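Local coordinates for neurotoxin (Clostridium botulinum, PDB 2QN0), which is the zinc-dependent light-chain protease of botulinum neurotoxin type C1, which probably acts on SNARE proteins with dual substrate specificity, at residues Gly41-Ile46 against Val156-Pro161; Ile91-Arg96 against Asp222-Leu227; Ser195-Leu200 against Pro382-Ile387. All blocks are in the same frame, centred on the assembly; numbering follows the deposited sequence.

Contact 1 of 3, residues Gly41-Ile46 against Val156-Pro161; sequences GNIWVI and VIITGP
W44 and I158 carry the backbone ladder between strands 43-46 and 156-159, which run parallel with local axes 24° apart. The amide of W44 gives its hydrogen to the carbonyl of V156, and W44 O in turn accepts from I158 N at 2.8 Å. One step on, I46 N reaches I158 O at 2.8 Å in a bond that arrives nearly along the C=O axis. A weak bond from V156 N to N42 O, 3.4 Å long, opens the ladder.

CA-H...O contacts fill the gaps between these bonds. V45 CA sits 3.2 Å from I158 O, and I157 CA lies 3.3 Å from W44 O.

Side chains alternate between the two faces. I43, V45, V156 and I158 share one, where CG2 of V45 lies 4.2 Å from CB of I158; F94 and L87 of helix 80-97 and L110 of helix 101-112 cover this group. W44, I46, I157 and T159 take the other. There the extended chain of I46, its CG1 anti to the carbonyl carbon (chi1 -61°), lays CD1 3.9 Å from CG2 of I157.

A single side-chain hydroxyl adds polarity: T159 OG1 donates to G160 O at 2.8 Å, on a carbonyl lone pair, and also bonds to S193. The pair belongs to the parallel part of the mixed sheet of the clostridial neurotoxin protease, made of strands 43-46, 156-159 and 190-193, with antiparallel strand 34-38 on the other side of 43-46.

Contact 2 of 3, residues Ile91-Arg96 against Asp222-Leu227; sequences IKLFKR and DPILIL
OD1 of D222, whose sister oxygen OD2 is bridged to R96, is gripped by two groups: it accepts from I224 N at 3.0 Å, on the anti side, and the hydroxyl of Y393 also bonds to it. OD2 takes a salt bridge from R96 NH2 at 3.0 Å, close to straight; the oxygen lies in the guanidinium plane but is met from its syn side, 33° out of the carboxylate plane. R96 has its own second set of partners, since NH1 reaches I395 O. With both oxygens engaged, the carboxylate is fixed in rotation, and its charge is probably stabilised by the buried arginine and by the helix start.

The bond to I224 N makes D222 the N-cap of helix 223-238, the helix that carries the zinc ligands H229 and H233 of the HExxH motif; the segments 91-96 and 223-227 lie at 91° to each other.

Apolar contacts fill the angle between the two helices. The extended R96 chain crosses I224 at about a right angle: CG rests 3.7 Å from I224 CG2, while CD1 of the same isoleucine lies over one face of the guanidinium. I224 adopts the crowded position, CG1 between the backbone N and the carbonyl carbon (chi1 58°), which leaves CG2 beside the backbone N to meet both R96 and L93. CD2 of L93 touches that methyl at 3.7 Å and P223 CB at 3.8 Å. One turn on, L227 CD2 reaches back to L93 CB, and comes within 3.8 Å of CE1 of F94, approaching that ring obliquely.

Contact 3 of 3, residues Ser195-Leu200 against Pro382-Ile387; sequences SPRFML and PVTANI
T384 and R197 form the tight end of the contact, where the threonine hydroxyl is held twice by one residue. OG1 donates to R197 O at 2.8 Å, from well above the carbonyl plane, and accepts from R197 NH1 at 2.8 Å, lying in the plane of the guanidinium. The arginine CG, between the backbone N and the carbonyl carbon (chi1 82°), starts an extended chain that runs alongside T384; CE2 of F198 covers the centre of one guanidinium face.

Beside this clasp, M199 and V383 make a single antiparallel hydrogen-bonded bridge. M199 N meets V383 O at 2.8 Å, and V383 N returns to M199 O at 3.0 Å. A type I turn from S195 to F198 leads into it, and strand 383-384 pairs with strand 422-423, so the loop is tied to a small C-terminal sheet.

M199 bends at chi3 (-90°), bringing its CE methyl over the backbone, 3.6 Å from T384 CA. The far end is looser: I387 CD1 only approaches CB of the partly exposed R197 at 4.2 Å, and the amide of A385 is buried without a polar partner.

All three contacts are largely buried, but contact 3 has its centre farthest from the chain centre, about 17 Å from it, and includes the partly exposed R197. Contact 1 rests on strand-to-strand backbone bonds with apolar faces, contact 2 on helix packing closed by a salt bridge, and contact 3 on a single bridge plus a side-chain clasp. Helix 80-97 links all three: F94 of contact 2 packs its CE1 3.3 Å from I158 CD1 of contact 1, and K92 probably bonds to I387 O of contact 3. P196 of contact 3 fits against L93 and P223, and S195 meets P161, joining the loop to both others.

Contact 1 of 3, residues Gly41-Ile46 against Val156-Pro161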
loop_
_atom_site.group_PDB
_atom_site.type_symbol
_atom_site.label_atom_id
_atom_site.label_comp_id
_atom_site.label_asym_id
_atom_site.label_seq_id
_atom_site.Cartn_x
_atom_site.Cartn_y
_atom_site.Cartn_z
ATOM N N GLY A 41 -15.008 1.057 -3.130
ATOM C CA GLY A 41 -15.135 1.725 -1.848
ATOM C C GLY A 41 -14.268 2.963 -1.710
ATOM O O GLY A 41 -14.290 3.854 -2.564
ATOM N N ASN A 42 -13.479 3.012 -0.639
ATOM C CA ASN A 42 -12.630 4.162 -0.375
ATOM C C ASN A 42 -11.195 4.035 -0.886
ATOM O O ASN A 42 -10.294 4.711 -0.395
ATOM C CB ASN A 42 -12.637 4.456 1.128
ATOM C CG ASN A 42 -14.042 4.716 1.663
ATOM O OD1 ASN A 42 -14.404 4.247 2.741
ATOM N ND2 ASN A 42 -14.833 5.474 0.910
ATOM N N ILE A 43 -10.984 3.166 -1.869
ATOM C CA ILE A 43 -9.661 2.998 -2.465
ATOM C C ILE A 43 -9.692 3.660 -3.843
ATOM O O ILE A 43 -10.480 3.270 -4.706
ATOM C CB ILE A 43 -9.293 1.517 -2.665
ATOM C CG1 ILE A 43 -9.242 0.793 -1.314
ATOM C CG2 ILE A 43 -7.928 1.421 -3.360
ATOM C CD1 ILE A 43 -8.964 -0.700 -1.439
ATOM N N TRP A 44 -8.835 4.655 -4.039
ATOM C CA TRP A 44 -8.760 5.380 -5.302
ATOM C C TRP A 44 -7.394 5.233 -5.946
ATOM O O TRP A 44 -6.410 4.915 -5.279
ATOM C CB TRP A 44 -9.011 6.872 -5.075
ATOM C CG TRP A 44 -10.403 7.208 -4.658
ATOM C CD1 TRP A 44 -10.968 7.014 -3.429
ATOM C CD2 TRP A 44 -11.418 7.781 -5.485
ATOM N NE1 TRP A 44 -12.280 7.435 -3.440
ATOM C CE2 TRP A 44 -12.581 7.909 -4.692
ATOM C CE3 TRP A 44 -11.459 8.200 -6.824
ATOM C CZ2 TRP A 44 -13.777 8.439 -5.193
ATOM C CZ3 TRP A 44 -12.651 8.727 -7.325
ATOM C CH2 TRP A 44 -13.792 8.841 -6.508
ATOM N N VAL A 45 -7.337 5.464 -7.253
ATOM C CA VAL A 45 -6.074 5.408 -7.964
ATOM C C VAL A 45 -5.920 6.644 -8.844
ATOM O O VAL A 45 -6.854 7.040 -9.546
ATOM C CB VAL A 45 -5.954 4.137 -8.845
ATOM C CG1 VAL A 45 -7.106 4.061 -9.828
ATOM C CG2 VAL A 45 -4.620 4.152 -9.594
ATOM N N ILE A 46 -4.754 7.275 -8.753
ATOM C CA ILE A 46 -4.410 8.439 -9.569
ATOM C C ILE A 46 -3.174 7.943 -10.311
ATOM O O ILE A 46 -2.085 7.871 -9.739
ATOM C CB ILE A 46 -4.046 9.664 -8.712
ATOM C CG1 ILE A 46 -5.241 10.068 -7.845
ATOM C CG2 ILE A 46 -3.644 10.828 -9.621
ATOM C CD1 ILE A 46 -4.960 11.240 -6.915
ATOM N N VAL A 156 -7.237 5.023 0.981
ATOM C CA VAL A 156 -6.006 4.682 0.282
ATOM C C VAL A 156 -6.021 5.260 -1.128
ATOM O O VAL A 156 -7.013 5.139 -1.847
ATOM C CB VAL A 156 -5.829 3.150 0.147
ATOM C CG1 VAL A 156 -4.542 2.844 -0.625
ATOM C CG2 VAL A 156 -5.798 2.492 1.520
ATOM N N ILE A 157 -4.928 5.909 -1.508
ATOM C CA ILE A 157 -4.797 6.435 -2.862
ATOM C C ILE A 157 -3.560 5.782 -3.464
ATOM O O ILE A 157 -2.458 5.916 -2.932
ATOM C CB ILE A 157 -4.579 7.961 -2.900
ATOM C CG1 ILE A 157 -5.785 8.688 -2.309
ATOM C CG2 ILE A 157 -4.358 8.411 -4.352
ATOM C CD1 ILE A 157 -5.627 10.202 -2.292
ATOM N N ILE A 158 -3.746 5.048 -4.554
ATOM C CA ILE A 158 -2.619 4.416 -5.225
ATOM C C ILE A 158 -2.190 5.350 -6.351
ATOM O O ILE A 158 -3.025 5.809 -7.130
ATOM C CB ILE A 158 -3.019 3.057 -5.823
ATOM C CG1 ILE A 158 -3.379 2.092 -4.690
ATOM C CG2 ILE A 158 -1.882 2.508 -6.685
ATOM C CD1 ILE A 158 -3.969 0.803 -5.153
ATOM N N THR A 159 -0.898 5.655 -6.417
ATOM C CA THR A 159 -0.378 6.525 -7.469
ATOM C C THR A 159 0.762 5.811 -8.169
ATOM O O THR A 159 1.180 4.726 -7.754
ATOM C CB THR A 159 0.217 7.845 -6.919
ATOM O OG1 THR A 159 1.485 7.579 -6.303
ATOM C CG2 THR A 159 -0.712 8.476 -5.901
ATOM N N GLY A 160 1.255 6.427 -9.236
ATOM C CA GLY A 160 2.379 5.867 -9.953
ATOM C C GLY A 160 3.608 6.095 -9.090
ATOM O O GLY A 160 3.522 6.760 -8.053
ATOM N N PRO A 161 4.773 5.583 -9.502
ATOM C CA PRO A 161 6.029 5.720 -8.760
ATOM C C PRO A 161 6.511 7.143 -8.524
ATOM O O PRO A 161 6.109 8.086 -9.211
ATOM C CB PRO A 161 7.034 4.951 -9.621
ATOM C CG PRO A 161 6.191 4.003 -10.400
ATOM C CD PRO A 161 4.987 4.830 -10.748
#

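Contact 2 of 3, residues Ile91-Arg96 against Asp222-Leu227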
loop_
_atom_site.group_PDB
_atom_site.type_symbol
_atom_site.label_atom_id
_atom_site.label_comp_id
_atom_site.label_asym_id
_atom_site.label_seq_id
_atom_site.Cartn_x
_atom_site.Cartn_y
_atom_site.Cartn_z
ATOM N N ILE A 91 -5.954 -2.223 -11.903
ATOM C CA ILE A 91 -7.269 -2.847 -11.824
ATOM C C ILE A 91 -7.161 -4.365 -11.940
ATOM O O ILE A 91 -7.760 -5.105 -11.155
ATOM C CB ILE A 91 -8.213 -2.315 -12.943
ATOM C CG1 ILE A 91 -8.554 -0.850 -12.677
ATOM C CG2 ILE A 91 -9.478 -3.168 -13.021
ATOM C CD1 ILE A 91 -9.148 -0.591 -11.305
ATOM N N LYS A 92 -6.388 -4.833 -12.915
ATOM C CA LYS A 92 -6.240 -6.269 -13.109
ATOM C C LYS A 92 -5.621 -6.920 -11.875
ATOM O O LYS A 92 -6.030 -8.007 -11.465
ATOM C CB LYS A 92 -5.377 -6.562 -14.341
ATOM C CG LYS A 92 -5.301 -8.043 -14.693
ATOM C CD LYS A 92 -4.610 -8.255 -16.034
ATOM C CE LYS A 92 -4.653 -9.718 -16.450
ATOM N NZ LYS A 92 -4.062 -9.906 -17.806
ATOM N N LEU A 93 -4.641 -6.252 -11.276
ATOM C CA LEU A 93 -3.998 -6.804 -10.090
ATOM C C LEU A 93 -4.982 -6.900 -8.925
ATOM O O LEU A 93 -4.963 -7.874 -8.175
ATOM C CB LEU A 93 -2.776 -5.960 -9.711
ATOM C CG LEU A 93 -1.672 -6.018 -10.772
ATOM C CD1 LEU A 93 -0.542 -5.078 -10.392
ATOM C CD2 LEU A 93 -1.156 -7.452 -10.905
ATOM N N PHE A 94 -5.850 -5.902 -8.770
ATOM C CA PHE A 94 -6.825 -5.967 -7.687
ATOM C C PHE A 94 -7.776 -7.136 -7.909
ATOM O O PHE A 94 -8.192 -7.790 -6.959
ATOM C CB PHE A 94 -7.610 -4.660 -7.559
ATOM C CG PHE A 94 -7.023 -3.702 -6.555
ATOM C CD1 PHE A 94 -5.935 -2.903 -6.885
ATOM C CD2 PHE A 94 -7.534 -3.636 -5.261
ATOM C CE1 PHE A 94 -5.361 -2.051 -5.943
ATOM C CE2 PHE A 94 -6.967 -2.790 -4.310
ATOM C CZ PHE A 94 -5.876 -1.994 -4.653
ATOM N N LYS A 95 -8.121 -7.407 -9.166
ATOM C CA LYS A 95 -9.004 -8.533 -9.457
ATOM C C LYS A 95 -8.329 -9.847 -9.053
ATOM O O LYS A 95 -8.974 -10.751 -8.518
ATOM C CB LYS A 95 -9.355 -8.564 -10.949
ATOM C CG LYS A 95 -10.266 -7.426 -11.402
ATOM C CD LYS A 95 -10.527 -7.537 -12.903
ATOM C CE LYS A 95 -11.388 -6.405 -13.428
ATOM N NZ LYS A 95 -11.594 -6.553 -14.903
ATOM N N ARG A 96 -7.028 -9.952 -9.304
ATOM C CA ARG A 96 -6.302 -11.166 -8.949
ATOM C C ARG A 96 -6.203 -11.276 -7.431
ATOM O O ARG A 96 -6.364 -12.355 -6.866
ATOM C CB ARG A 96 -4.905 -11.166 -9.586
ATOM C CG ARG A 96 -4.072 -12.409 -9.270
ATOM C CD ARG A 96 -2.974 -12.601 -10.310
ATOM N NE ARG A 96 -1.854 -13.411 -9.827
ATOM C CZ ARG A 96 -1.942 -14.674 -9.418
ATOM N NH1 ARG A 96 -3.110 -15.304 -9.424
ATOM N NH2 ARG A 96 -0.851 -15.310 -9.006
ATOM N N ASP A 222 5.841 -11.865 -8.141
ATOM C CA ASP A 222 4.562 -11.714 -8.818
ATOM C C ASP A 222 4.088 -10.304 -8.463
ATOM O O ASP A 222 4.110 -9.908 -7.292
ATOM C CB ASP A 222 3.554 -12.744 -8.302
ATOM C CG ASP A 222 2.231 -12.697 -9.057
ATOM O OD1 ASP A 222 1.728 -11.584 -9.305
ATOM O OD2 ASP A 222 1.692 -13.772 -9.395
ATOM N N PRO A 223 3.675 -9.519 -9.468
ATOM C CA PRO A 223 3.202 -8.155 -9.231
ATOM C C PRO A 223 2.170 -8.013 -8.112
ATOM O O PRO A 223 2.143 -6.982 -7.433
ATOM C CB PRO A 223 2.634 -7.751 -10.589
ATOM C CG PRO A 223 3.554 -8.440 -11.532
ATOM C CD PRO A 223 3.705 -9.816 -10.913
ATOM N N ILE A 224 1.318 -9.017 -7.901
ATOM C CA ILE A 224 0.332 -8.858 -6.838
ATOM C C ILE A 224 0.974 -8.817 -5.455
ATOM O O ILE A 224 0.443 -8.172 -4.557
ATOM C CB ILE A 224 -0.777 -9.952 -6.830
ATOM C CG1 ILE A 224 -0.171 -11.347 -6.686
ATOM C CG2 ILE A 224 -1.648 -9.819 -8.077
ATOM C CD1 ILE A 224 -1.165 -12.374 -6.169
ATOM N N LEU A 225 2.109 -9.490 -5.278
ATOM C CA LEU A 225 2.766 -9.476 -3.970
ATOM C C LEU A 225 3.469 -8.148 -3.728
ATOM O O LEU A 225 3.564 -7.683 -2.592
ATOM C CB LEU A 225 3.757 -10.637 -3.833
ATOM C CG LEU A 225 3.129 -12.034 -3.698
ATOM C CD1 LEU A 225 4.125 -12.970 -3.032
ATOM C CD2 LEU A 225 1.863 -11.975 -2.865
ATOM N N ILE A 226 3.963 -7.535 -4.798
ATOM C CA ILE A 226 4.617 -6.242 -4.679
ATOM C C ILE A 226 3.557 -5.250 -4.197
ATOM O O ILE A 226 3.801 -4.436 -3.301
ATOM C CB ILE A 226 5.182 -5.779 -6.043
ATOM C CG1 ILE A 226 6.253 -6.766 -6.522
ATOM C CG2 ILE A 226 5.762 -4.376 -5.922
ATOM C CD1 ILE A 226 6.852 -6.427 -7.886
ATOM N N LEU A 227 2.368 -5.332 -4.788
ATOM C CA LEU A 227 1.273 -4.448 -4.413
ATOM C C LEU A 227 0.695 -4.799 -3.037
ATOM O O LEU A 227 0.497 -3.916 -2.198
ATOM C CB LEU A 227 0.166 -4.501 -5.478
ATOM C CG LEU A 227 -1.129 -3.724 -5.208
ATOM C CD1 LEU A 227 -0.821 -2.252 -4.954
ATOM C CD2 LEU A 227 -2.067 -3.875 -6.411
#

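Contact 3 of 3, residues Ser195-Leu200 against Pro382-Ile387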
loop_
_atom_site.group_PDB
_atom_site.type_symbol
_atom_site.label_atom_id
_atom_site.label_comp_id
_atom_site.label_asym_id
_atom_site.label_seq_id
_atom_site.Cartn_x
_atom_site.Cartn_y
_atom_site.Cartn_z
ATOM N N SER A 195 4.617 0.785 -9.122
ATOM C CA SER A 195 4.409 0.294 -10.481
ATOM C C SER A 195 4.757 -1.186 -10.392
ATOM O O SER A 195 5.905 -1.577 -10.587
ATOM C CB SER A 195 5.314 0.971 -11.501
ATOM O OG SER A 195 4.983 0.478 -12.792
ATOM N N PRO A 196 3.759 -2.027 -10.088
ATOM C CA PRO A 196 3.941 -3.474 -9.955
ATOM C C PRO A 196 4.562 -4.217 -11.132
ATOM O O PRO A 196 5.155 -5.276 -10.929
ATOM C CB PRO A 196 2.534 -3.976 -9.638
ATOM C CG PRO A 196 1.905 -2.814 -8.935
ATOM C CD PRO A 196 2.369 -1.648 -9.775
ATOM N N ARG A 197 4.444 -3.690 -12.353
ATOM C CA ARG A 197 5.019 -4.412 -13.489
ATOM C C ARG A 197 6.543 -4.403 -13.496
ATOM O O ARG A 197 7.165 -5.140 -14.257
ATOM C CB ARG A 197 4.474 -3.894 -14.832
ATOM C CG ARG A 197 5.114 -2.649 -15.403
ATOM C CD ARG A 197 4.634 -2.464 -16.850
ATOM N NE ARG A 197 5.067 -1.204 -17.449
ATOM C CZ ARG A 197 6.291 -0.969 -17.913
ATOM N NH1 ARG A 197 7.220 -1.911 -17.855
ATOM N NH2 ARG A 197 6.587 0.214 -18.436
ATOM N N PHE A 198 7.148 -3.563 -12.662
ATOM C CA PHE A 198 8.608 -3.532 -12.552
ATOM C C PHE A 198 8.890 -4.497 -11.407
ATOM O O PHE A 198 8.773 -4.138 -10.234
ATOM C CB PHE A 198 9.091 -2.119 -12.225
ATOM C CG PHE A 198 9.074 -1.192 -13.408
ATOM C CD1 PHE A 198 10.202 -1.048 -14.209
ATOM C CD2 PHE A 198 7.921 -0.493 -13.745
ATOM C CE1 PHE A 198 10.181 -0.219 -15.333
ATOM C CE2 PHE A 198 7.888 0.337 -14.867
ATOM C CZ PHE A 198 9.022 0.472 -15.661
ATOM N N MET A 199 9.255 -5.725 -11.762
ATOM C CA MET A 199 9.476 -6.779 -10.780
ATOM C C MET A 199 10.893 -7.048 -10.298
ATOM O O MET A 199 11.834 -7.151 -11.082
ATOM C CB MET A 199 8.896 -8.088 -11.317
ATOM C CG MET A 199 7.431 -8.003 -11.701
ATOM S SD MET A 199 6.935 -9.410 -12.706
ATOM C CE MET A 199 7.279 -8.768 -14.361
ATOM N N LEU A 200 11.013 -7.188 -8.984
ATOM C CA LEU A 200 12.276 -7.488 -8.331
ATOM C C LEU A 200 12.586 -8.959 -8.620
ATOM O O LEU A 200 11.671 -9.784 -8.697
ATOM C CB LEU A 200 12.112 -7.237 -6.825
ATOM C CG LEU A 200 13.151 -7.628 -5.774
ATOM C CD1 LEU A 200 12.938 -6.768 -4.525
ATOM C CD2 LEU A 200 13.025 -9.107 -5.435
ATOM N N PRO A 382 16.061 -6.174 -12.454
ATOM C CA PRO A 382 14.596 -6.207 -12.468
ATOM C C PRO A 382 14.076 -6.580 -13.852
ATOM O O PRO A 382 14.737 -6.323 -14.860
ATOM C CB PRO A 382 14.212 -4.773 -12.094
ATOM C CG PRO A 382 15.391 -4.282 -11.314
ATOM C CD PRO A 382 16.548 -4.831 -12.098
ATOM N N VAL A 383 12.898 -7.189 -13.894
ATOM C CA VAL A 383 12.288 -7.571 -15.162
ATOM C C VAL A 383 10.877 -7.008 -15.231
ATOM O O VAL A 383 10.328 -6.551 -14.229
ATOM C CB VAL A 383 12.209 -9.113 -15.330
ATOM C CG1 VAL A 383 13.612 -9.706 -15.394
ATOM C CG2 VAL A 383 11.419 -9.735 -14.184
ATOM N N THR A 384 10.302 -7.012 -16.426
ATOM C CA THR A 384 8.941 -6.538 -16.596
ATOM C C THR A 384 8.267 -7.435 -17.625
ATOM O O THR A 384 8.898 -8.333 -18.185
ATOM C CB THR A 384 8.893 -5.060 -17.047
ATOM O OG1 THR A 384 7.540 -4.592 -16.985
ATOM C CG2 THR A 384 9.416 -4.902 -18.471
ATOM N N ALA A 385 6.982 -7.208 -17.853
ATOM C CA ALA A 385 6.232 -8.014 -18.801
ATOM C C ALA A 385 4.925 -7.312 -19.126
ATOM O O ALA A 385 4.540 -6.361 -18.447
ATOM C CB ALA A 385 5.948 -9.392 -18.203
ATOM N N ASN A 386 4.251 -7.778 -20.172
ATOM C CA ASN A 386 2.972 -7.199 -20.568
ATOM C C ASN A 386 1.910 -7.968 -19.800
ATOM O O ASN A 386 1.279 -8.885 -20.331
ATOM C CB ASN A 386 2.768 -7.361 -22.075
ATOM C CG ASN A 386 3.950 -6.853 -22.873
ATOM O OD1 ASN A 386 4.459 -5.759 -22.622
ATOM N ND2 ASN A 386 4.392 -7.642 -23.846
ATOM N N ILE A 387 1.722 -7.592 -18.538
ATOM C CA ILE A 387 0.769 -8.279 -17.680
ATOM C C ILE A 387 -0.701 -8.127 -18.056
ATOM O O ILE A 387 -1.553 -8.816 -17.497
ATOM C CB ILE A 387 0.960 -7.876 -16.198
ATOM C CG1 ILE A 387 0.784 -6.369 -16.027
ATOM C CG2 ILE A 387 2.356 -8.292 -15.731
ATOM C CD1 ILE A 387 0.847 -5.923 -14.575
#